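Local atomic coordinates of ferric iron-binding protein HitA (Pseudomonas aeruginosa PAO1, PDB entry 6IWF), a protein that binds ferric iron and, as a bacterial solute-binding protein, probably delivers it for uptake into the cell. Residues L144-A149 with E160-G165; K154-A159 with L299-D304; V150-G155 with P285-A290; P138-F143 with T174-A179. One frame throughout, in Å; residues are numbered along the deposited sequence.

Contact 1. Residues L144-A149 with E160-G165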
# COMPACT_ATOMS: atom_id res chain seq x y z
N LEU A 144 0.13 -3.24 9.28
CA LEU A 144 1.36 -3.95 9.59
C LEU A 144 2.58 -3.08 9.29
O LEU A 144 3.52 -3.01 10.09
CB LEU A 144 1.43 -5.25 8.81
CG LEU A 144 2.72 -6.05 9.00
CD1 LEU A 144 2.82 -6.55 10.42
CD2 LEU A 144 2.74 -7.20 8.00
N GLU A 145 2.58 -2.42 8.13
CA GLU A 145 3.69 -1.54 7.80
C GLU A 145 3.76 -0.36 8.76
O GLU A 145 4.86 0.08 9.13
CB GLU A 145 3.57 -1.05 6.36
CG GLU A 145 4.34 -1.95 5.40
CD GLU A 145 3.91 -1.78 3.97
OE1 GLU A 145 4.72 -1.28 3.15
OE2 GLU A 145 2.76 -2.15 3.67
N GLN A 146 2.60 0.15 9.20
CA GLN A 146 2.59 1.21 10.21
C GLN A 146 3.30 0.76 11.48
O GLN A 146 4.08 1.51 12.07
CB GLN A 146 1.15 1.63 10.53
CG GLN A 146 1.07 2.75 11.59
CD GLN A 146 1.68 4.07 11.08
OE1 GLN A 146 0.97 4.91 10.51
NE2 GLN A 146 2.99 4.24 11.27
N VAL A 147 3.02 -0.46 11.93
CA VAL A 147 3.67 -0.95 13.14
C VAL A 147 5.17 -1.08 12.93
O VAL A 147 5.97 -0.70 13.79
CB VAL A 147 3.04 -2.29 13.57
CG1 VAL A 147 3.77 -2.85 14.80
CG2 VAL A 147 1.57 -2.08 13.87
N ALA A 148 5.58 -1.60 11.77
CA ALA A 148 7.00 -1.74 11.49
C ALA A 148 7.69 -0.38 11.52
O ALA A 148 8.82 -0.26 11.99
CB ALA A 148 7.22 -2.41 10.13
N ALA A 149 7.01 0.65 11.02
CA ALA A 149 7.57 2.00 11.06
C ALA A 149 7.72 2.50 12.49
O ALA A 149 8.73 3.12 12.83
CB ALA A 149 6.68 2.96 10.25
N GLU A 160 5.68 -1.43 21.50
CA GLU A 160 4.84 -2.33 22.29
C GLU A 160 3.89 -1.55 23.19
O GLU A 160 2.71 -1.90 23.30
CB GLU A 160 5.73 -3.26 23.10
CG GLU A 160 4.94 -4.34 23.85
CD GLU A 160 5.84 -5.33 24.56
OE1 GLU A 160 6.38 -6.22 23.87
OE2 GLU A 160 6.01 -5.21 25.80
N ASP A 161 4.39 -0.49 23.85
CA ASP A 161 3.53 0.33 24.71
C ASP A 161 2.44 1.00 23.89
O ASP A 161 1.27 1.06 24.31
CB ASP A 161 4.36 1.38 25.44
CG ASP A 161 5.23 0.80 26.55
OD1 ASP A 161 4.98 -0.36 26.96
OD2 ASP A 161 6.15 1.51 27.00
N TRP A 162 2.81 1.53 22.72
CA TRP A 162 1.84 2.19 21.85
C TRP A 162 0.77 1.21 21.37
O TRP A 162 -0.43 1.49 21.47
CB TRP A 162 2.59 2.84 20.68
CG TRP A 162 1.71 3.38 19.59
CD1 TRP A 162 1.01 4.56 19.60
CD2 TRP A 162 1.46 2.76 18.33
NE1 TRP A 162 0.33 4.70 18.40
CE2 TRP A 162 0.59 3.61 17.61
CE3 TRP A 162 1.89 1.57 17.74
CZ2 TRP A 162 0.13 3.29 16.33
CZ3 TRP A 162 1.44 1.26 16.46
CH2 TRP A 162 0.57 2.12 15.77
N LEU A 163 1.20 0.03 20.91
CA LEU A 163 0.23 -0.92 20.39
C LEU A 163 -0.64 -1.49 21.50
O LEU A 163 -1.81 -1.80 21.27
CB LEU A 163 0.94 -2.04 19.63
CG LEU A 163 0.07 -2.81 18.64
CD1 LEU A 163 -0.55 -1.87 17.59
CD2 LEU A 163 0.86 -3.94 17.97
N THR A 164 -0.10 -1.59 22.71
CA THR A 164 -0.92 -1.96 23.87
C THR A 164 -2.02 -0.94 24.09
O THR A 164 -3.18 -1.31 24.31
CB THR A 164 -0.04 -2.08 25.11
OG1 THR A 164 0.87 -3.17 24.94
CG2 THR A 164 -0.90 -2.34 26.35
N GLY A 165 -1.69 0.35 24.02
CA GLY A 165 -2.71 1.37 24.12
C GLY A 165 -3.75 1.27 23.02
O GLY A 165 -4.94 1.44 23.27

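Contact 2. Residues K154-A159 with L299-D304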
# COMPACT_ATOMS: atom_id res chain seq x y z
N LYS A 154 10.86 4.42 16.71
CA LYS A 154 10.74 4.64 18.14
C LYS A 154 11.28 3.51 18.99
O LYS A 154 11.50 3.70 20.19
CB LYS A 154 9.27 4.90 18.51
CG LYS A 154 8.62 6.00 17.72
CD LYS A 154 9.24 7.35 18.09
CE LYS A 154 8.48 8.49 17.41
NZ LYS A 154 9.17 9.81 17.61
N GLY A 155 11.55 2.35 18.40
CA GLY A 155 12.10 1.23 19.13
C GLY A 155 11.02 0.26 19.57
O GLY A 155 9.84 0.58 19.65
N GLN A 156 11.47 -0.96 19.90
CA GLN A 156 10.54 -2.05 20.18
C GLN A 156 9.70 -1.77 21.42
O GLN A 156 8.49 -2.07 21.43
CB GLN A 156 11.31 -3.36 20.32
CG GLN A 156 10.46 -4.53 20.78
CD GLN A 156 9.60 -5.10 19.67
OE1 GLN A 156 9.86 -4.88 18.49
NE2 GLN A 156 8.57 -5.85 20.04
N GLU A 157 10.30 -1.20 22.46
CA GLU A 157 9.57 -1.04 23.72
C GLU A 157 8.49 0.03 23.59
O GLU A 157 7.36 -0.17 24.05
CB GLU A 157 10.54 -0.70 24.85
CG GLU A 157 11.69 -1.70 24.95
CD GLU A 157 12.96 -1.24 24.24
OE1 GLU A 157 12.92 -0.86 23.04
OE2 GLU A 157 14.02 -1.27 24.91
N GLU A 158 8.82 1.16 22.95
CA GLU A 158 7.81 2.18 22.74
C GLU A 158 6.71 1.68 21.82
O GLU A 158 5.53 1.99 22.01
CB GLU A 158 8.46 3.45 22.17
N ALA A 159 7.09 0.88 20.80
CA ALA A 159 6.09 0.35 19.88
C ALA A 159 5.14 -0.60 20.61
O ALA A 159 3.92 -0.57 20.39
CB ALA A 159 6.77 -0.37 18.71
N LEU A 299 4.93 -8.09 12.75
CA LEU A 299 3.93 -9.15 12.79
C LEU A 299 3.95 -9.85 14.13
O LEU A 299 2.90 -10.13 14.72
CB LEU A 299 4.16 -10.14 11.65
CG LEU A 299 3.02 -11.12 11.38
CD1 LEU A 299 1.67 -10.41 11.26
CD2 LEU A 299 3.34 -11.92 10.11
N SER A 300 5.15 -10.13 14.65
CA SER A 300 5.27 -10.79 15.95
C SER A 300 4.67 -9.94 17.06
O SER A 300 4.04 -10.46 17.98
CB SER A 300 6.73 -11.10 16.26
OG SER A 300 7.20 -12.14 15.43
N LEU A 301 4.87 -8.62 16.98
CA LEU A 301 4.33 -7.74 18.01
C LEU A 301 2.81 -7.70 17.96
O LEU A 301 2.15 -7.74 19.01
CB LEU A 301 4.92 -6.34 17.83
CG LEU A 301 4.39 -5.28 18.79
CD1 LEU A 301 4.60 -5.72 20.23
CD2 LEU A 301 5.08 -3.94 18.51
N GLU A 302 2.24 -7.61 16.76
CA GLU A 302 0.79 -7.69 16.62
C GLU A 302 0.24 -8.97 17.23
O GLU A 302 -0.79 -8.96 17.91
CB GLU A 302 0.41 -7.62 15.15
CG GLU A 302 0.52 -6.26 14.51
CD GLU A 302 0.02 -6.27 13.06
OE1 GLU A 302 -0.26 -5.19 12.51
OE2 GLU A 302 -0.09 -7.37 12.47
N ARG A 303 0.92 -10.09 16.98
CA ARG A 303 0.47 -11.36 17.55
C ARG A 303 0.57 -11.34 19.06
O ARG A 303 -0.36 -11.81 19.75
CB ARG A 303 1.30 -12.50 16.98
CG ARG A 303 0.89 -12.88 15.59
CD ARG A 303 -0.25 -13.92 15.59
NE ARG A 303 -0.85 -14.03 14.27
CZ ARG A 303 -0.22 -14.46 13.18
NH1 ARG A 303 -0.85 -14.50 12.01
NH2 ARG A 303 1.05 -14.85 13.24
N ASP A 304 1.65 -10.79 19.60
CA ASP A 304 1.84 -10.79 21.05
C ASP A 304 0.76 -9.95 21.74
O ASP A 304 0.27 -10.32 22.81
CB ASP A 304 3.23 -10.28 21.41
CG ASP A 304 4.34 -11.21 20.93
OD1 ASP A 304 4.04 -12.32 20.45
OD2 ASP A 304 5.53 -10.82 21.03

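Contact 3. Residues V150-G155 with P285-A290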
# COMPACT_ATOMS: atom_id res chain seq x y z
N VAL A 150 6.74 2.22 13.36
CA VAL A 150 6.88 2.66 14.75
C VAL A 150 8.06 1.95 15.41
O VAL A 150 8.84 2.56 16.14
CB VAL A 150 5.56 2.48 15.53
CG1 VAL A 150 5.74 2.84 17.01
CG2 VAL A 150 4.45 3.33 14.93
N ILE A 151 8.21 0.64 15.17
CA ILE A 151 9.35 -0.08 15.74
C ILE A 151 10.66 0.54 15.27
O ILE A 151 11.58 0.76 16.06
CB ILE A 151 9.30 -1.57 15.37
CG1 ILE A 151 8.12 -2.23 16.06
CG2 ILE A 151 10.62 -2.26 15.78
CD1 ILE A 151 7.85 -3.65 15.57
N LYS A 152 10.74 0.85 13.97
CA LYS A 152 11.98 1.35 13.39
C LYS A 152 12.31 2.76 13.89
O LYS A 152 13.49 3.07 14.14
CB LYS A 152 11.85 1.33 11.87
CG LYS A 152 12.57 0.18 11.21
CD LYS A 152 14.06 0.47 11.17
CE LYS A 152 14.72 -0.20 9.98
NZ LYS A 152 16.04 0.42 9.66
N LEU A 153 11.29 3.61 14.05
CA LEU A 153 11.51 5.00 14.43
C LEU A 153 11.60 5.20 15.93
O LEU A 153 12.35 6.08 16.38
CB LEU A 153 10.38 5.87 13.87
CG LEU A 153 10.30 5.87 12.34
CD1 LEU A 153 8.97 6.46 11.88
CD2 LEU A 153 11.48 6.63 11.71
N LYS A 154 10.86 4.42 16.71
CA LYS A 154 10.74 4.64 18.14
C LYS A 154 11.28 3.51 18.99
O LYS A 154 11.50 3.70 20.19
CB LYS A 154 9.27 4.90 18.51
CG LYS A 154 8.62 6.00 17.72
CD LYS A 154 9.24 7.35 18.09
CE LYS A 154 8.48 8.49 17.41
NZ LYS A 154 9.17 9.81 17.61
N GLY A 155 11.55 2.35 18.40
CA GLY A 155 12.10 1.23 19.13
C GLY A 155 11.02 0.26 19.57
O GLY A 155 9.84 0.58 19.65
N PRO A 285 8.34 10.21 7.37
CA PRO A 285 9.55 9.65 7.97
C PRO A 285 10.46 9.09 6.90
O PRO A 285 10.02 8.69 5.81
CB PRO A 285 9.00 8.55 8.90
CG PRO A 285 7.64 8.22 8.35
CD PRO A 285 7.11 9.47 7.74
N LYS A 286 11.76 9.09 7.19
CA LYS A 286 12.77 8.65 6.22
C LYS A 286 12.91 7.13 6.27
O LYS A 286 13.91 6.57 6.74
CB LYS A 286 14.09 9.36 6.50
CG LYS A 286 13.98 10.87 6.49
CD LYS A 286 13.73 11.40 5.08
CE LYS A 286 14.00 12.90 4.99
NZ LYS A 286 13.66 13.46 3.64
N LEU A 287 11.87 6.44 5.78
CA LEU A 287 11.84 4.98 5.72
C LEU A 287 11.57 4.54 4.30
O LEU A 287 10.56 4.94 3.72
CB LEU A 287 10.77 4.38 6.63
CG LEU A 287 10.92 4.64 8.12
CD1 LEU A 287 9.61 4.34 8.83
CD2 LEU A 287 12.05 3.80 8.67
N THR A 288 12.42 3.69 3.78
CA THR A 288 12.28 3.10 2.46
C THR A 288 11.61 1.75 2.55
O THR A 288 11.50 1.16 3.63
CB THR A 288 13.65 2.94 1.81
OG1 THR A 288 14.41 2.01 2.59
CG2 THR A 288 14.37 4.27 1.74
N PRO A 289 11.16 1.19 1.42
CA PRO A 289 10.72 -0.21 1.43
C PRO A 289 11.72 -1.15 2.08
O PRO A 289 11.34 -2.04 2.84
CB PRO A 289 10.52 -0.51 -0.06
CG PRO A 289 10.09 0.79 -0.63
CD PRO A 289 10.89 1.84 0.12
N ALA A 290 13.01 -0.93 1.81
CA ALA A 290 14.04 -1.80 2.39
C ALA A 290 14.10 -1.65 3.90
O ALA A 290 14.33 -2.63 4.61
CB ALA A 290 15.39 -1.48 1.75

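Contact 4. Residues P138-F143 with T174-A179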
# COMPACT_ATOMS: atom_id res chain seq x y z
N PRO A 138 -6.41 -3.45 12.29
CA PRO A 138 -5.13 -4.06 12.65
C PRO A 138 -4.77 -5.27 11.80
O PRO A 138 -3.58 -5.61 11.73
CB PRO A 138 -5.32 -4.45 14.13
CG PRO A 138 -6.81 -4.60 14.29
CD PRO A 138 -7.42 -3.59 13.37
N THR A 139 -5.73 -5.88 11.11
CA THR A 139 -5.45 -7.03 10.26
C THR A 139 -4.99 -6.65 8.86
O THR A 139 -4.72 -7.55 8.04
CB THR A 139 -6.69 -7.92 10.17
OG1 THR A 139 -7.77 -7.19 9.57
CG2 THR A 139 -7.10 -8.38 11.55
N SER A 140 -4.87 -5.36 8.54
CA SER A 140 -4.49 -4.95 7.19
C SER A 140 -2.97 -4.92 7.03
O SER A 140 -2.23 -4.61 7.97
CB SER A 140 -5.08 -3.57 6.86
OG SER A 140 -4.51 -2.55 7.67
N GLY A 141 -2.51 -5.25 5.82
CA GLY A 141 -1.09 -5.14 5.54
C GLY A 141 -0.57 -3.73 5.67
O GLY A 141 0.60 -3.51 6.02
N ALA A 142 -1.43 -2.74 5.41
CA ALA A 142 -1.05 -1.35 5.59
C ALA A 142 -0.77 -1.05 7.06
O ALA A 142 0.19 -0.34 7.38
CB ALA A 142 -2.13 -0.42 5.07
N PHE A 143 -1.64 -1.52 7.96
CA PHE A 143 -1.36 -1.29 9.38
C PHE A 143 -0.12 -2.05 9.83
O PHE A 143 0.62 -1.56 10.70
CB PHE A 143 -2.57 -1.66 10.24
CG PHE A 143 -2.40 -1.30 11.68
CD1 PHE A 143 -2.53 0.02 12.08
CD2 PHE A 143 -2.04 -2.26 12.61
CE1 PHE A 143 -2.35 0.38 13.42
CE2 PHE A 143 -1.84 -1.92 13.94
CZ PHE A 143 -1.99 -0.59 14.34
N THR A 174 -12.67 -4.33 10.67
CA THR A 174 -12.06 -5.39 9.89
C THR A 174 -11.83 -4.99 8.44
O THR A 174 -11.24 -5.78 7.69
CB THR A 174 -12.92 -6.67 9.96
OG1 THR A 174 -14.23 -6.39 9.47
CG2 THR A 174 -13.04 -7.14 11.41
N ASN A 175 -12.22 -3.78 8.05
CA ASN A 175 -12.21 -3.36 6.66
C ASN A 175 -11.96 -1.86 6.60
O ASN A 175 -12.58 -1.11 7.35
CB ASN A 175 -13.56 -3.72 6.01
CG ASN A 175 -13.57 -3.49 4.52
OD1 ASN A 175 -13.52 -2.35 4.06
ND2 ASN A 175 -13.65 -4.58 3.75
N ASN A 176 -11.07 -1.42 5.70
CA ASN A 176 -10.77 0.01 5.63
C ASN A 176 -11.97 0.80 5.13
O ASN A 176 -12.21 1.93 5.58
CB ASN A 176 -9.56 0.28 4.73
CG ASN A 176 -8.25 -0.15 5.36
OD1 ASN A 176 -7.80 0.43 6.35
ND2 ASN A 176 -7.62 -1.15 4.75
N VAL A 177 -12.73 0.25 4.17
CA VAL A 177 -13.87 1.00 3.64
C VAL A 177 -14.93 1.17 4.72
O VAL A 177 -15.55 2.24 4.83
CB VAL A 177 -14.45 0.31 2.39
CG1 VAL A 177 -15.68 1.08 1.87
CG2 VAL A 177 -13.39 0.20 1.30
N THR A 178 -15.13 0.14 5.55
CA THR A 178 -16.04 0.25 6.68
C THR A 178 -15.60 1.33 7.67
O THR A 178 -16.43 2.11 8.15
CB THR A 178 -16.14 -1.10 7.38
OG1 THR A 178 -16.53 -2.10 6.42
CG2 THR A 178 -17.17 -1.04 8.49
N ALA A 179 -14.31 1.38 8.00
CA ALA A 179 -13.80 2.41 8.91
C ALA A 179 -13.97 3.81 8.32
O ALA A 179 -14.33 4.76 9.04
CB ALA A 179 -12.33 2.14 9.23
O HOH W 1 -5.10 0.25 7.64

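Contact 1. Residues L144-A149 with E160-G165
With CG anti to its backbone N (chi1 171°) and the indole twisted to chi2 79°, Trp-162 carries the six-membered part of its ring across to Gln-146 and Val-147. In Val-147 it is CG1 that lies anti to the backbone N; CG2, the other branch, does the touching. This methyl comes to the edge of the indole, near the ring plane, with CG2 of Val-147 4.2 Å from CZ3 of Trp-162. The same CG2 also meets CD1 of Leu-163 at 4.3 Å, so one methyl is packed against two consecutive residues of the facing helix. Gln-146 adds its aliphatic part, CG lying 4.3 Å from CH2 of Trp-162. No hydrogen bond joins the two segments, and the polar ends of the buried side chains find carbonyls in nearby loops: NE2 of Gln-146 bonds to Pro-220 O, NE1 of Trp-162 to Leu-122 O. The bonds secure the glutamine amide and the pyrrole N-H of the indole, while CG of Gln-146 and the six-membered ring make the contact. On the exposed side of 160-165, OG1 of Thr-164 bonds to Glu-160 O at 2.8 Å; Thr-164 N reaches that oxygen from the other face of the carbonyl plane. Trp-162 also touches Phe-143 and Val-150, which lengthens the seam along helix 141-154. The segment axes approach to 11.2 Å with 141° between their N-to-C directions, a spacing bridged by side chains. Helices 141-154 and 156-169, consecutive and roughly antiparallel, thus form a helical hairpin within the solute-binding protein fold.

Contact 2. Residues K154-A159 with L299-D304
Leu-301 and Gln-156 extend their side chains from opposite directions, and the leucine divides its two methyls between Gln-156 and Ala-159. CG of Leu-301 stands anti to its backbone N (chi1 176°), which sends the branch across to helix 156-169. CD2 rests on Ala-159, 4.0 Å from its CB and 3.9 Å from its C, so the short alanine side chain and the backbone beside it form the floor under this methyl. CD1 is met by the amide end of Gln-156, whose chain is bent at chi2 and reaches over from the first turn of the helix. The contact is by van der Waals packing, with no hydrogen bond between the segments. The backbones stay apart, CA of Ala-159 lying 8.5 Å from CA of Leu-301. Gly-155, with a positive phi of 97°, is the first residue to leave the helical conformation of the preceding helix and is the N-cap of this one; its O accepts from Ala-159 N at 3.0 Å, which secures the turn that presents Gln-156 and Ala-159. Leu-301 also touches Ile-151 of helix 141-154 and Glu-160 and Leu-163 of helix 156-169, while Glu-302 touches Phe-143 and Leu-144, so helix 296-305, near the C-terminus, packs against both arms of the helical hairpin.

Contact 3. Residues V150-G155 with P285-A290
Apolar packing dominates, and Leu-153 and Leu-287 carry most of it, reaching toward each other tip to tip. Both have CG anti to the carbonyl carbon (chi1 -62° in each); CD1 of Leu-287 lies 3.8 Å from CD1 of Leu-153, and CG of Leu-287 4.1 Å from CD2 of Leu-153. Pro-285 crosses Leu-153 at about a right angle, with its ring carbon CB 3.6 Å from CD1 of Leu-153. That methyl is therefore shared by the proline and Leu-287. The other methyl of Leu-287, CD2, sits 4.0 Å from CB of Lys-152, so the base of the lysine chain extends the apolar patch outward. The contact joins the last turns of helix 141-154 to the loop that leads into the short helix 289-292, far along the chain and away from the iron site. Backbone bonds shape both partners. Lys-286 is the centre of an inverse gamma turn, with a weak bond from Leu-287 N to Pro-285 O, and this bend places Pro-285 and Leu-287 together against Leu-153. On the helical side Gly-155 N bonds to Ile-151 O at 2.8 Å in the final turn. No hydrogen bond crosses between the segments. Thr-288 caps the start of helix 289-292 through OG1, and its N bonds to OD2 of Asp-291; outside the segments, OD1 of Asp-291 makes a long, weak ion pair with NZ of Lys-152.

Contact 4. Residues P138-F143 with T174-A179
Two helix N-termini come together beside the iron-binding site where Ser-140, N-cap of helix 141-154, meets Asn-176 in the first turn of helix 176-184. CB of Ser-140 lies 4.1 Å from ND2 of Asn-176. The polar link between them is indirect: one water donates to Ser-140 OG at 2.9 Å and to Asn-176 OD1 at 3.0 Å. OG of Ser-140, placed between its backbone N and carbonyl carbon (chi1 66°), also accepts the capping bond from Phe-143 N at 3.1 Å, with an N-H...O angle of 156°, and bonds to Val-137 O. Three partners thus fix the hydroxyl. The parallel strands 134-136 and 171-172 lead into these two loops, and the contact lies at their C-terminal ends, as binding loops do in periplasmic binding proteins. The side chain of Asn-176 comes within about 3 Å of Tyr-197 and about 6 Å of Tyr-196, nearest atoms, both seen to bind ferric iron in a structure of this protein, though no metal is bound here. Among the exposed residues, OG1 of Thr-139 comes within 4.2 Å of Thr-174 O, without a hydrogen bond. Next to them Asn-175 caps helix 176-184, its OD1 taking weak bonds from Val-177 N and Thr-178 N.

In the fold
Contacts 1 and 2 are buried, contact 3 is partly buried, and contact 4 lies at the surface. Helix 141-154 serves contacts 1, 3 and 4: its start meets Asn-176, which lies beside the iron ligand Tyr-197, its middle packs on helix 156-169 and its end meets the 285-290 loop. Helix 156-169 is common to contacts 1 and 2, which touch through Leu-163 and Leu-301; contacts 2 and 3 meet where Ile-151 packs on Ala-159. Chemistry follows place. Contacts 1, 2 and 3 rest on van der Waals packing, mostly of carbon atoms, without a cross-segment hydrogen bond, whereas contact 4 relies on a bridging water between polar groups. Glu-302 and Phe-143 bring contacts 2 and 4 into touch.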